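Local coordinates for CalG4 (Micromonospora echinospora, PDB 3IA7), which belongs to the GT-B clan and has the two-domain fold of that group, with one parallel sheet in each domain, at residues A[235-240]-A[264-269]; A[304-309]-A[328-333]; A[322-327]-A[343-348]. One frame throughout, in Å; residues are numbered along the deposited sequence.

Contact 1 of 3, residues A[235-240]-A[264-269]; sequences LVSLGN and VMAIGG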
ATOM      1  N   LEU A 235      18.035  -6.178  -2.604  1.00 15.67           N
ATOM      2  CA  LEU A 235      16.767  -6.866  -2.902  1.00 16.23           C
ATOM      3  C   LEU A 235      16.852  -7.457  -4.301  1.00 14.66           C
ATOM      4  O   LEU A 235      17.209  -6.767  -5.266  1.00 16.11           O
ATOM      5  CB  LEU A 235      15.556  -5.912  -2.797  1.00 16.33           C
ATOM      6  CG  LEU A 235      14.142  -6.476  -3.191  1.00 15.85           C
ATOM      7  CD1 LEU A 235      13.797  -7.645  -2.360  1.00 14.68           C
ATOM      8  CD2 LEU A 235      13.071  -5.418  -3.014  1.00 19.15           C
ATOM      9  N   VAL A 236      16.511  -8.716  -4.408  1.00 14.30           N
ATOM     10  CA  VAL A 236      16.447  -9.405  -5.678  1.00 14.98           C
ATOM     11  C   VAL A 236      14.998  -9.867  -5.932  1.00 16.12           C
ATOM     12  O   VAL A 236      14.390 -10.569  -5.101  1.00 16.68           O
ATOM     13  CB  VAL A 236      17.338 -10.677  -5.710  1.00 14.54           C
ATOM     14  CG1 VAL A 236      17.203 -11.348  -7.111  1.00 14.98           C
ATOM     15  CG2 VAL A 236      18.787 -10.323  -5.386  1.00 11.71           C
ATOM     16  N   SER A 237      14.445  -9.486  -7.073  1.00 15.82           N
ATOM     17  CA  SER A 237      13.064  -9.921  -7.366  1.00 18.78           C
ATOM     18  C   SER A 237      12.864 -10.066  -8.857  1.00 18.90           C
ATOM     19  O   SER A 237      13.301  -9.202  -9.593  1.00 18.64           O
ATOM     20  CB  SER A 237      12.100  -8.864  -6.831  1.00 18.62           C
ATOM     21  OG  SER A 237      10.769  -9.284  -7.055  1.00 25.31           O
ATOM     22  N   LEU A 238      12.171 -11.109  -9.316  1.00 19.79           N
ATOM     23  CA  LEU A 238      11.864 -11.235 -10.745  1.00 21.04           C
ATOM     24  C   LEU A 238      10.367 -11.168 -11.008  1.00 22.52           C
ATOM     25  O   LEU A 238       9.899 -11.531 -12.088  1.00 23.05           O
ATOM     26  CB  LEU A 238      12.395 -12.566 -11.302  1.00 21.00           C
ATOM     27  CG  LEU A 238      13.917 -12.814 -11.308  1.00 19.68           C
ATOM     28  CD1 LEU A 238      14.209 -14.154 -12.056  1.00 19.30           C
ATOM     29  CD2 LEU A 238      14.656 -11.656 -11.953  1.00 14.15           C
ATOM     30  N   GLY A 239       9.626 -10.729 -10.003  1.00 24.89           N
ATOM     31  CA  GLY A 239       8.171 -10.716 -10.021  1.00 26.16           C
ATOM     32  C   GLY A 239       7.566 -12.078  -9.681  1.00 28.62           C
ATOM     33  O   GLY A 239       8.250 -13.014  -9.232  1.00 28.24           O
ATOM     34  N   ASN A 240       6.264 -12.183  -9.896  1.00 29.84           N
ATOM     35  CA  ASN A 240       5.530 -13.404  -9.622  1.00 32.12           C
ATOM     36  C   ASN A 240       5.604 -14.295 -10.864  1.00 33.18           C
ATOM     37  O   ASN A 240       4.630 -14.402 -11.627  1.00 33.14           O
ATOM     38  CB  ASN A 240       4.085 -13.054  -9.285  1.00 32.51           C
ATOM     39  CG  ASN A 240       3.393 -14.117  -8.475  1.00 32.59           C
ATOM     40  OD1 ASN A 240       3.982 -14.735  -7.589  1.00 30.47           O
ATOM     41  ND2 ASN A 240       2.122 -14.320  -8.760  1.00 33.84           N
ATOM     42  N   VAL A 264      18.074 -10.251   0.145  1.00 16.32           N
ATOM     43  CA  VAL A 264      16.683 -10.707   0.267  1.00 17.14           C
ATOM     44  C   VAL A 264      16.145 -11.034  -1.118  1.00 16.83           C
ATOM     45  O   VAL A 264      16.140 -10.160  -1.995  1.00 16.91           O
ATOM     46  CB  VAL A 264      15.775  -9.653   0.940  1.00 16.72           C
ATOM     47  CG1 VAL A 264      14.326 -10.185   1.026  1.00 17.02           C
ATOM     48  CG2 VAL A 264      16.339  -9.229   2.296  1.00 13.90           C
HETATM   49  N   MSE A 265      15.757 -12.293  -1.311  1.00 17.45           N
HETATM   50  CA  MSE A 265      15.276 -12.723  -2.615  1.00 19.67           C
HETATM   51  C   MSE A 265      13.792 -13.000  -2.513  1.00 18.27           C
HETATM   52  O   MSE A 265      13.362 -13.826  -1.697  1.00 20.29           O
HETATM   53  CB  MSE A 265      16.051 -13.932  -3.156  1.00 17.61           C
HETATM   54  CG  MSE A 265      17.581 -13.820  -2.910  1.00 19.11           C
HETATM   55 SE   MSE A 265      18.561 -14.986  -4.073  0.70 22.47          SE
HETATM   56  CE  MSE A 265      18.013 -16.680  -3.146  1.00 14.34           C
ATOM     57  N   ALA A 266      13.002 -12.290  -3.321  1.00 18.68           N
ATOM     58  CA  ALA A 266      11.545 -12.515  -3.432  1.00 18.93           C
ATOM     59  C   ALA A 266      11.312 -13.347  -4.683  1.00 18.90           C
ATOM     60  O   ALA A 266      11.565 -12.878  -5.815  1.00 19.67           O
ATOM     61  CB  ALA A 266      10.807 -11.200  -3.547  1.00 19.85           C
ATOM     62  N   ILE A 267      10.855 -14.579  -4.490  1.00 18.86           N
ATOM     63  CA  ILE A 267      10.818 -15.555  -5.573  1.00 18.60           C
ATOM     64  C   ILE A 267       9.408 -15.792  -6.149  1.00 18.21           C
ATOM     65  O   ILE A 267       9.233 -16.532  -7.096  1.00 18.04           O
ATOM     66  CB  ILE A 267      11.539 -16.888  -5.188  1.00 18.89           C
ATOM     67  CG1 ILE A 267      10.677 -17.728  -4.210  1.00 17.55           C
ATOM     68  CG2 ILE A 267      12.954 -16.639  -4.682  1.00 20.28           C
ATOM     69  CD1 ILE A 267      11.303 -19.083  -3.841  1.00 18.47           C
ATOM     70  N   GLY A 268       8.397 -15.139  -5.575  1.00 17.91           N
ATOM     71  CA  GLY A 268       7.033 -15.221  -6.095  1.00 17.43           C
ATOM     72  C   GLY A 268       6.275 -16.472  -5.666  1.00 17.29           C
ATOM     73  O   GLY A 268       6.825 -17.345  -5.002  1.00 16.96           O
ATOM     74  N   GLY A 269       5.014 -16.571  -6.068  1.00 16.83           N
ATOM     75  CA  GLY A 269       4.115 -17.532  -5.472  1.00 17.33           C
ATOM     76  C   GLY A 269       4.097 -18.848  -6.183  1.00 19.76           C
ATOM     77  O   GLY A 269       3.301 -19.726  -5.833  1.00 19.40           O
TER
HETATM   78  O   HOH W   1      10.715 -13.274  -8.384  1.00 34.77           O
HETATM   79  O   HOH W   2      10.250 -15.795  -9.732  1.00 51.23           O

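Contact 2 of 3, residues A[304-309]-A[328-333]; sequences HGTTGA and TEAAPS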
ATOM      1  N   HIS A 304      13.769  -7.506 -12.708  1.00 19.50           N
ATOM      2  CA  HIS A 304      13.420  -7.683 -14.127  1.00 21.91           C
ATOM      3  C   HIS A 304      13.138  -6.352 -14.873  1.00 22.36           C
ATOM      4  O   HIS A 304      13.363  -6.248 -16.081  1.00 25.68           O
ATOM      5  CB  HIS A 304      12.251  -8.673 -14.288  1.00 22.24           C
ATOM      6  CG  HIS A 304      11.055  -8.338 -13.444  1.00 26.01           C
ATOM      7  ND1 HIS A 304      11.150  -8.035 -12.095  1.00 30.99           N
ATOM      8  CD2 HIS A 304       9.738  -8.256 -13.752  1.00 31.01           C
ATOM      9  CE1 HIS A 304       9.950  -7.750 -11.621  1.00 31.67           C
ATOM     10  NE2 HIS A 304       9.072  -7.890 -12.602  1.00 33.66           N
ATOM     11  N   GLY A 305      12.659  -5.339 -14.186  1.00 21.62           N
ATOM     12  CA  GLY A 305      12.586  -4.022 -14.834  1.00 20.84           C
ATOM     13  C   GLY A 305      11.222  -3.628 -15.398  1.00 20.18           C
ATOM     14  O   GLY A 305      11.136  -2.728 -16.222  1.00 19.84           O
ATOM     15  N   THR A 306      10.160  -4.312 -14.970  1.00 19.64           N
ATOM     16  CA  THR A 306       8.799  -3.865 -15.274  1.00 20.50           C
ATOM     17  C   THR A 306       8.593  -2.461 -14.657  1.00 20.59           C
ATOM     18  O   THR A 306       9.185  -2.144 -13.613  1.00 17.82           O
ATOM     19  CB  THR A 306       7.743  -4.844 -14.705  1.00 21.11           C
ATOM     20  OG1 THR A 306       8.010  -5.065 -13.314  1.00 21.55           O
ATOM     21  CG2 THR A 306       7.838  -6.181 -15.436  1.00 20.17           C
ATOM     22  N   THR A 307       7.788  -1.629 -15.321  1.00 20.67           N
ATOM     23  CA  THR A 307       7.582  -0.244 -14.870  1.00 21.30           C
ATOM     24  C   THR A 307       7.197  -0.179 -13.396  1.00 20.06           C
ATOM     25  O   THR A 307       7.695   0.686 -12.669  1.00 18.68           O
ATOM     26  CB  THR A 307       6.491   0.478 -15.665  1.00 21.45           C
ATOM     27  OG1 THR A 307       5.294  -0.259 -15.521  1.00 26.70           O
ATOM     28  CG2 THR A 307       6.829   0.529 -17.144  1.00 22.77           C
ATOM     29  N   GLY A 308       6.331  -1.091 -12.971  1.00 19.43           N
ATOM     30  CA  GLY A 308       5.925  -1.206 -11.565  1.00 20.39           C
ATOM     31  C   GLY A 308       7.082  -1.356 -10.590  1.00 20.44           C
ATOM     32  O   GLY A 308       7.193  -0.605  -9.612  1.00 21.05           O
ATOM     33  N   ALA A 309       7.922  -2.355 -10.844  1.00 19.73           N
ATOM     34  CA  ALA A 309       9.032  -2.683  -9.966  1.00 18.47           C
ATOM     35  C   ALA A 309      10.076  -1.551  -9.945  1.00 16.62           C
ATOM     36  O   ALA A 309      10.690  -1.278  -8.915  1.00 17.33           O
ATOM     37  CB  ALA A 309       9.675  -3.975 -10.409  1.00 18.75           C
ATOM     38  N   THR A 328       9.409 -10.200 -20.793  1.00 33.43           N
ATOM     39  CA  THR A 328       9.209  -9.535 -22.098  1.00 34.60           C
ATOM     40  C   THR A 328       8.570  -8.135 -21.969  1.00 34.89           C
ATOM     41  O   THR A 328       8.906  -7.213 -22.724  1.00 34.87           O
ATOM     42  CB  THR A 328       8.425 -10.414 -23.104  1.00 34.73           C
ATOM     43  OG1 THR A 328       7.396 -11.145 -22.416  1.00 36.07           O
ATOM     44  CG2 THR A 328       9.369 -11.396 -23.797  1.00 34.68           C
ATOM     45  N   GLU A 329       7.691  -7.976 -20.983  1.00 35.50           N
ATOM     46  CA  GLU A 329       7.051  -6.681 -20.690  1.00 36.13           C
ATOM     47  C   GLU A 329       8.028  -5.595 -20.218  1.00 35.53           C
ATOM     48  O   GLU A 329       7.698  -4.405 -20.237  1.00 36.39           O
ATOM     49  CB  GLU A 329       5.965  -6.864 -19.635  1.00 36.47           C
ATOM     50  CG  GLU A 329       4.916  -7.896 -20.016  1.00 38.91           C
ATOM     51  CD  GLU A 329       4.274  -8.571 -18.804  1.00 41.77           C
ATOM     52  OE1 GLU A 329       4.724  -8.308 -17.654  1.00 41.42           O
ATOM     53  OE2 GLU A 329       3.317  -9.364 -19.021  1.00 42.53           O
ATOM     54  N   ALA A 330       9.225  -6.000 -19.798  1.00 34.52           N
ATOM     55  CA  ALA A 330      10.181  -5.074 -19.174  1.00 32.85           C
ATOM     56  C   ALA A 330      11.048  -4.236 -20.136  1.00 32.10           C
ATOM     57  O   ALA A 330      11.723  -3.304 -19.694  1.00 31.77           O
ATOM     58  CB  ALA A 330      11.075  -5.820 -18.183  1.00 33.45           C
ATOM     59  N   ALA A 331      11.050  -4.548 -21.433  1.00 30.41           N
ATOM     60  CA  ALA A 331      12.003  -3.878 -22.346  1.00 28.79           C
ATOM     61  C   ALA A 331      11.880  -2.316 -22.398  1.00 27.82           C
ATOM     62  O   ALA A 331      12.882  -1.635 -22.206  1.00 28.29           O
ATOM     63  CB  ALA A 331      12.003  -4.524 -23.763  1.00 28.82           C
ATOM     64  N   PRO A 332      10.668  -1.759 -22.644  1.00 26.83           N
ATOM     65  CA  PRO A 332      10.499  -0.286 -22.656  1.00 25.96           C
ATOM     66  C   PRO A 332      10.949   0.416 -21.358  1.00 24.17           C
ATOM     67  O   PRO A 332      11.706   1.398 -21.421  1.00 22.49           O
ATOM     68  CB  PRO A 332       8.991  -0.110 -22.808  1.00 25.79           C
ATOM     69  CG  PRO A 332       8.512  -1.373 -23.449  1.00 26.64           C
ATOM     70  CD  PRO A 332       9.389  -2.452 -22.930  1.00 26.96           C
ATOM     71  N   SER A 333      10.477  -0.071 -20.203  1.00 22.55           N
ATOM     72  CA  SER A 333      10.911   0.513 -18.903  1.00 21.00           C
ATOM     73  C   SER A 333      12.377   0.318 -18.677  1.00 19.32           C
ATOM     74  O   SER A 333      13.059   1.252 -18.326  1.00 16.11           O
ATOM     75  CB  SER A 333      10.148  -0.051 -17.716  1.00 21.28           C
ATOM     76  OG  SER A 333       9.779  -1.392 -17.984  1.00 27.37           O
TER
HETATM   77  O   HOH W   3       6.219  -2.920 -17.547  1.00 53.69           O

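Contact 3 of 3, residues A[322-327]-A[343-348]; sequences LVPHFA and GSVLRP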
ATOM      1  N   LEU A 322      19.318  -4.316 -13.756  1.00 12.63           N
ATOM      2  CA  LEU A 322      18.209  -4.893 -14.509  1.00 13.77           C
ATOM      3  C   LEU A 322      18.608  -6.182 -15.211  1.00 14.76           C
ATOM      4  O   LEU A 322      19.709  -6.291 -15.767  1.00 13.00           O
ATOM      5  CB  LEU A 322      17.673  -3.870 -15.514  1.00 14.86           C
ATOM      6  CG  LEU A 322      16.930  -2.684 -14.850  1.00 16.70           C
ATOM      7  CD1 LEU A 322      16.063  -1.979 -15.833  1.00 23.04           C
ATOM      8  CD2 LEU A 322      16.037  -3.030 -13.654  1.00 18.36           C
ATOM      9  N   VAL A 323      17.705  -7.156 -15.178  1.00 16.05           N
ATOM     10  CA  VAL A 323      17.829  -8.375 -15.976  1.00 17.86           C
ATOM     11  C   VAL A 323      16.511  -8.530 -16.783  1.00 19.51           C
ATOM     12  O   VAL A 323      15.630  -9.350 -16.449  1.00 19.26           O
ATOM     13  CB  VAL A 323      18.212  -9.549 -15.076  1.00 18.56           C
ATOM     14  CG1 VAL A 323      19.723  -9.422 -14.653  1.00 19.63           C
ATOM     15  CG2 VAL A 323      17.320  -9.658 -13.831  1.00 19.36           C
ATOM     16  N   PRO A 324      16.343  -7.688 -17.823  1.00 20.94           N
ATOM     17  CA  PRO A 324      15.079  -7.576 -18.576  1.00 21.38           C
ATOM     18  C   PRO A 324      14.666  -8.798 -19.380  1.00 22.24           C
ATOM     19  O   PRO A 324      13.491  -8.902 -19.750  1.00 22.29           O
ATOM     20  CB  PRO A 324      15.334  -6.437 -19.570  1.00 21.58           C
ATOM     21  CG  PRO A 324      16.586  -5.793 -19.178  1.00 21.73           C
ATOM     22  CD  PRO A 324      17.368  -6.753 -18.334  1.00 21.23           C
ATOM     23  N   HIS A 325      15.606  -9.686 -19.701  1.00 22.94           N
ATOM     24  CA  HIS A 325      15.243 -10.866 -20.488  1.00 24.16           C
ATOM     25  C   HIS A 325      14.260 -11.797 -19.739  1.00 25.18           C
ATOM     26  O   HIS A 325      13.630 -12.674 -20.349  1.00 24.41           O
ATOM     27  CB  HIS A 325      16.493 -11.615 -20.944  1.00 23.81           C
ATOM     28  CG  HIS A 325      17.154 -12.417 -19.867  1.00 23.30           C
ATOM     29  ND1 HIS A 325      17.950 -11.850 -18.892  1.00 24.37           N
ATOM     30  CD2 HIS A 325      17.167 -13.753 -19.636  1.00 23.78           C
ATOM     31  CE1 HIS A 325      18.409 -12.801 -18.099  1.00 23.35           C
ATOM     32  NE2 HIS A 325      17.947 -13.965 -18.526  1.00 22.88           N
ATOM     33  N   PHE A 326      14.123 -11.595 -18.426  1.00 26.14           N
ATOM     34  CA  PHE A 326      13.209 -12.424 -17.634  1.00 27.71           C
ATOM     35  C   PHE A 326      11.749 -12.030 -17.825  1.00 28.70           C
ATOM     36  O   PHE A 326      10.865 -12.857 -17.644  1.00 28.84           O
ATOM     37  CB  PHE A 326      13.601 -12.446 -16.146  1.00 27.55           C
ATOM     38  CG  PHE A 326      14.816 -13.293 -15.853  1.00 26.27           C
ATOM     39  CD1 PHE A 326      14.817 -14.660 -16.132  1.00 25.98           C
ATOM     40  CD2 PHE A 326      15.961 -12.725 -15.303  1.00 25.57           C
ATOM     41  CE1 PHE A 326      15.943 -15.437 -15.858  1.00 26.08           C
ATOM     42  CE2 PHE A 326      17.086 -13.496 -15.027  1.00 23.25           C
ATOM     43  CZ  PHE A 326      17.077 -14.858 -15.306  1.00 24.02           C
ATOM     44  N   ALA A 327      11.508 -10.775 -18.210  1.00 29.53           N
ATOM     45  CA  ALA A 327      10.160 -10.278 -18.462  1.00 31.12           C
ATOM     46  C   ALA A 327      10.113  -9.604 -19.830  1.00 32.12           C
ATOM     47  O   ALA A 327      10.727  -8.565 -20.023  1.00 32.61           O
ATOM     48  CB  ALA A 327       9.738  -9.304 -17.357  1.00 31.20           C
ATOM     49  N   GLY A 343      20.126   3.078 -13.671  1.00 13.08           N
ATOM     50  CA  GLY A 343      20.446   1.663 -13.427  1.00 12.37           C
ATOM     51  C   GLY A 343      21.353   1.123 -14.545  1.00 14.35           C
ATOM     52  O   GLY A 343      21.527   1.750 -15.606  1.00 14.23           O
ATOM     53  N   SER A 344      21.911  -0.045 -14.292  1.00 13.58           N
ATOM     54  CA  SER A 344      22.645  -0.794 -15.285  1.00 14.42           C
ATOM     55  C   SER A 344      21.846  -2.053 -15.692  1.00 14.45           C
ATOM     56  O   SER A 344      20.780  -2.359 -15.127  1.00 15.19           O
ATOM     57  CB  SER A 344      24.018  -1.150 -14.726  1.00 13.67           C
ATOM     58  OG  SER A 344      23.875  -2.013 -13.616  1.00 16.32           O
ATOM     59  N   VAL A 345      22.346  -2.753 -16.692  1.00 14.75           N
ATOM     60  CA  VAL A 345      21.676  -3.925 -17.215  1.00 15.09           C
ATOM     61  C   VAL A 345      22.675  -5.078 -17.317  1.00 14.89           C
ATOM     62  O   VAL A 345      23.817  -4.872 -17.713  1.00 14.62           O
ATOM     63  CB  VAL A 345      21.003  -3.613 -18.573  1.00 14.92           C
ATOM     64  CG1 VAL A 345      22.032  -3.241 -19.660  1.00 15.94           C
ATOM     65  CG2 VAL A 345      20.124  -4.775 -19.037  1.00 17.30           C
ATOM     66  N   LEU A 346      22.248  -6.284 -16.930  1.00 15.38           N
ATOM     67  CA  LEU A 346      23.030  -7.491 -17.199  1.00 16.57           C
ATOM     68  C   LEU A 346      22.353  -8.286 -18.302  1.00 17.22           C
ATOM     69  O   LEU A 346      21.128  -8.413 -18.313  1.00 17.09           O
ATOM     70  CB  LEU A 346      23.138  -8.370 -15.959  1.00 17.59           C
ATOM     71  CG  LEU A 346      24.040  -7.902 -14.794  1.00 20.44           C
ATOM     72  CD1 LEU A 346      23.750  -8.717 -13.573  1.00 24.64           C
ATOM     73  CD2 LEU A 346      25.483  -8.059 -15.191  1.00 24.55           C
ATOM     74  N   ARG A 347      23.150  -8.815 -19.218  1.00 18.20           N
ATOM     75  CA  ARG A 347      22.611  -9.748 -20.229  1.00 19.58           C
ATOM     76  C   ARG A 347      22.637 -11.199 -19.767  1.00 18.95           C
ATOM     77  O   ARG A 347      23.308 -11.513 -18.784  1.00 17.90           O
ATOM     78  CB  ARG A 347      23.313  -9.599 -21.592  1.00 19.83           C
ATOM     79  CG  ARG A 347      23.180  -8.196 -22.207  1.00 22.81           C
ATOM     80  CD  ARG A 347      21.735  -7.665 -22.246  1.00 26.88           C
ATOM     81  NE  ARG A 347      21.688  -6.277 -22.707  1.00 30.93           N
ATOM     82  CZ  ARG A 347      20.577  -5.592 -22.991  1.00 33.40           C
ATOM     83  NH1 ARG A 347      19.375  -6.166 -22.888  1.00 33.87           N
ATOM     84  NH2 ARG A 347      20.670  -4.326 -23.390  1.00 33.19           N
ATOM     85  N   PRO A 348      21.883 -12.081 -20.467  1.00 19.43           N
ATOM     86  CA  PRO A 348      21.899 -13.517 -20.208  1.00 19.66           C
ATOM     87  C   PRO A 348      23.306 -14.111 -20.074  1.00 19.65           C
ATOM     88  O   PRO A 348      23.509 -14.955 -19.199  1.00 20.37           O
ATOM     89  CB  PRO A 348      21.188 -14.094 -21.444  1.00 19.46           C
ATOM     90  CG  PRO A 348      20.197 -13.063 -21.777  1.00 20.01           C
ATOM     91  CD  PRO A 348      20.924 -11.757 -21.551  1.00 19.92           C
TER
HETATM   92  O   HOH W   4      18.750  -9.525 -19.392  1.00 36.31           O

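Contact 1 of 3, residues A[235-240]-A[264-269]
The carboxamide of Asn240 meets Gly269 by its oxygen rather than by a face: OD1 accepts Gly269 N at 2.6 Å, with the donor nearly along the C=O axis (165°). The same oxygen touches Gly268 CA at 3.4 Å. Asn240 also packs on Pro222 of the second subunit, so this end of the contact lies near the dimer interface. Further back, the two strands send their side chains to both faces of the sheet. Leu235, Ser237, Val264 and Ala266 project from one face, where Phe291 of helix 291-295 rests on Leu235, Ser237 and Ala266. Val236 and Met265, a selenomethionine, occupy the opposite face, packed by helix 246-256 through Phe248 and Cys252 respectively. Between these two, Val236 CB meets Met265 CG at 4.2 Å, while the selenium end runs off from the Val236 strand.

Two parallel backbone bonds fix the register: Val236 N to Val264 O, and Ala266 N to Val236 O, the latter with an N-H...O angle of 166°. On the Leu235 face, with CG anti to the backbone N (chi1 176°), CD1 lies 3.5 Å from Val264 O. Such pairing, with helix 246-256 connecting the strands, is a beta-alpha-beta crossover of the Rossmann-like kind.

Past these bonds Leu238 N is 4.0 Å from Ala266 O, and water 1 sits between them: it accepts from Leu238 N at 2.8 Å and lies 2.7 Å from Ala266 O, in donor geometry. The chemistry thus changes along the contact: direct amide bonds hold the buried strands, a water carries the polar groups where they part, and the Asn240 side chain joins the two loops again beyond, through the backbone N of Gly269.

Contact 2 of 3, residues A[304-309]-A[328-333]
Ser333 reaches over to the backbone of Gly305, its hydroxyl donating to Gly305 O at an OG-to-O distance of 2.6 Å. The donor lies in the carbonyl plane, with a C=O...OG angle of 151°. To get there the serine is twisted away from a staggered rotamer (chi1 31°), a mild strain consistent with OG being drawn onto the carbonyl. The adjoining carbon is also tightly placed, for Ser333 CB meets Thr307 CG2 at 3.4 Å, less than the usual carbon-carbon spacing. The conformation of Thr307 explains this neighbour: with chi1 59°, OG1 takes the position between the backbone N and the carbonyl carbon, and CG2, anti to that carbon, is the branch turned to the serine.

Ala330 supplies the second point of contact. Its CB points at the 304-309 segment and sits 3.1 Å from His304 O, a carbonyl oxygen buried here without a polar partner, and 3.5 Å from Gly305 C. Thr306, at the N-cap position, lays CG2 4.3 Å from the same methyl. A water completes the polar links, accepting from Thr307 N at 3.0 Å and donating only weakly to Glu329 O. Thr307 N is held by this water; Ser333 OG, also close to it, lies at too poor an angle for a bond.

In the fold, 304-309 leads directly from strand 298-303 into helix 307-315, while 328-333 opens helix 331-339 after the loop that follows strand 320-322. These strands are neighbours in the parallel sheet, so the contact joins two successive helix starts above its C-terminal edge. His304 ND1 adds a weak bond to Ser237 O, tying the loop before helix 307-315 to strand 233-237 on the other side.

Contact 3 of 3, residues A[322-327]-A[343-348]
Pro348 lies over one face of the His325 ring, its CG 3.7 Å from the ring centroid and 13° off the normal, which is the geometry of a CH-pi contact. The two side chains run antiparallel past one another. The opposite face of the imidazole carries Phe326 CG, offset toward the rim. Chi1 of 76° sets His325 CG between the backbone N and carbonyl carbon, beneath Pro348 CG. ND1 lies beside water 4, which accepts from His325 N and donates to Leu346 O at 2.8 Å.

Behind this surface pair, Leu322 N bonds to Ser344 O, and Leu346 N to Leu322 O at 2.8 Å with an N-H...O angle of 170°. These are the parallel bonds of the last beta-alpha-beta unit, strand 320-322, helix 331-339 and strand 343-345, the last strand forming one border of the sheet within this chain.

Pro324 and Val345 cross at about a right angle, with Pro324 CD pressed to 3.5 Å from Val345 CG2. Val323 and Leu346, by contrast, run alongside with the same heading, Val323 CG1 meeting Leu346 CB at 3.8 Å.

In the fold
Contacts 1 and 3 both pair neighbouring strands of one six-stranded parallel sheet, but contact 1 is largely buried, whereas contact 3 includes the outermost strand and ends in an exposed proline-histidine pair. Contact 2, partly buried, joins the turns and helix starts beyond two adjacent strands, and lies nearest the centre of the chain, about 8 Å away by centres. Backbone amide bonds set the register of both strand contacts, with a CH-pi contact and apolar packing added in contact 3; a serine hydroxyl and methyl packing dominate contact 2. Leu238 of contact 1 touches Val323 and Phe326 of contact 3, and His304 of contact 2 packs on Leu238 and Ala327, so the three meet above the sheet's C-terminal edge.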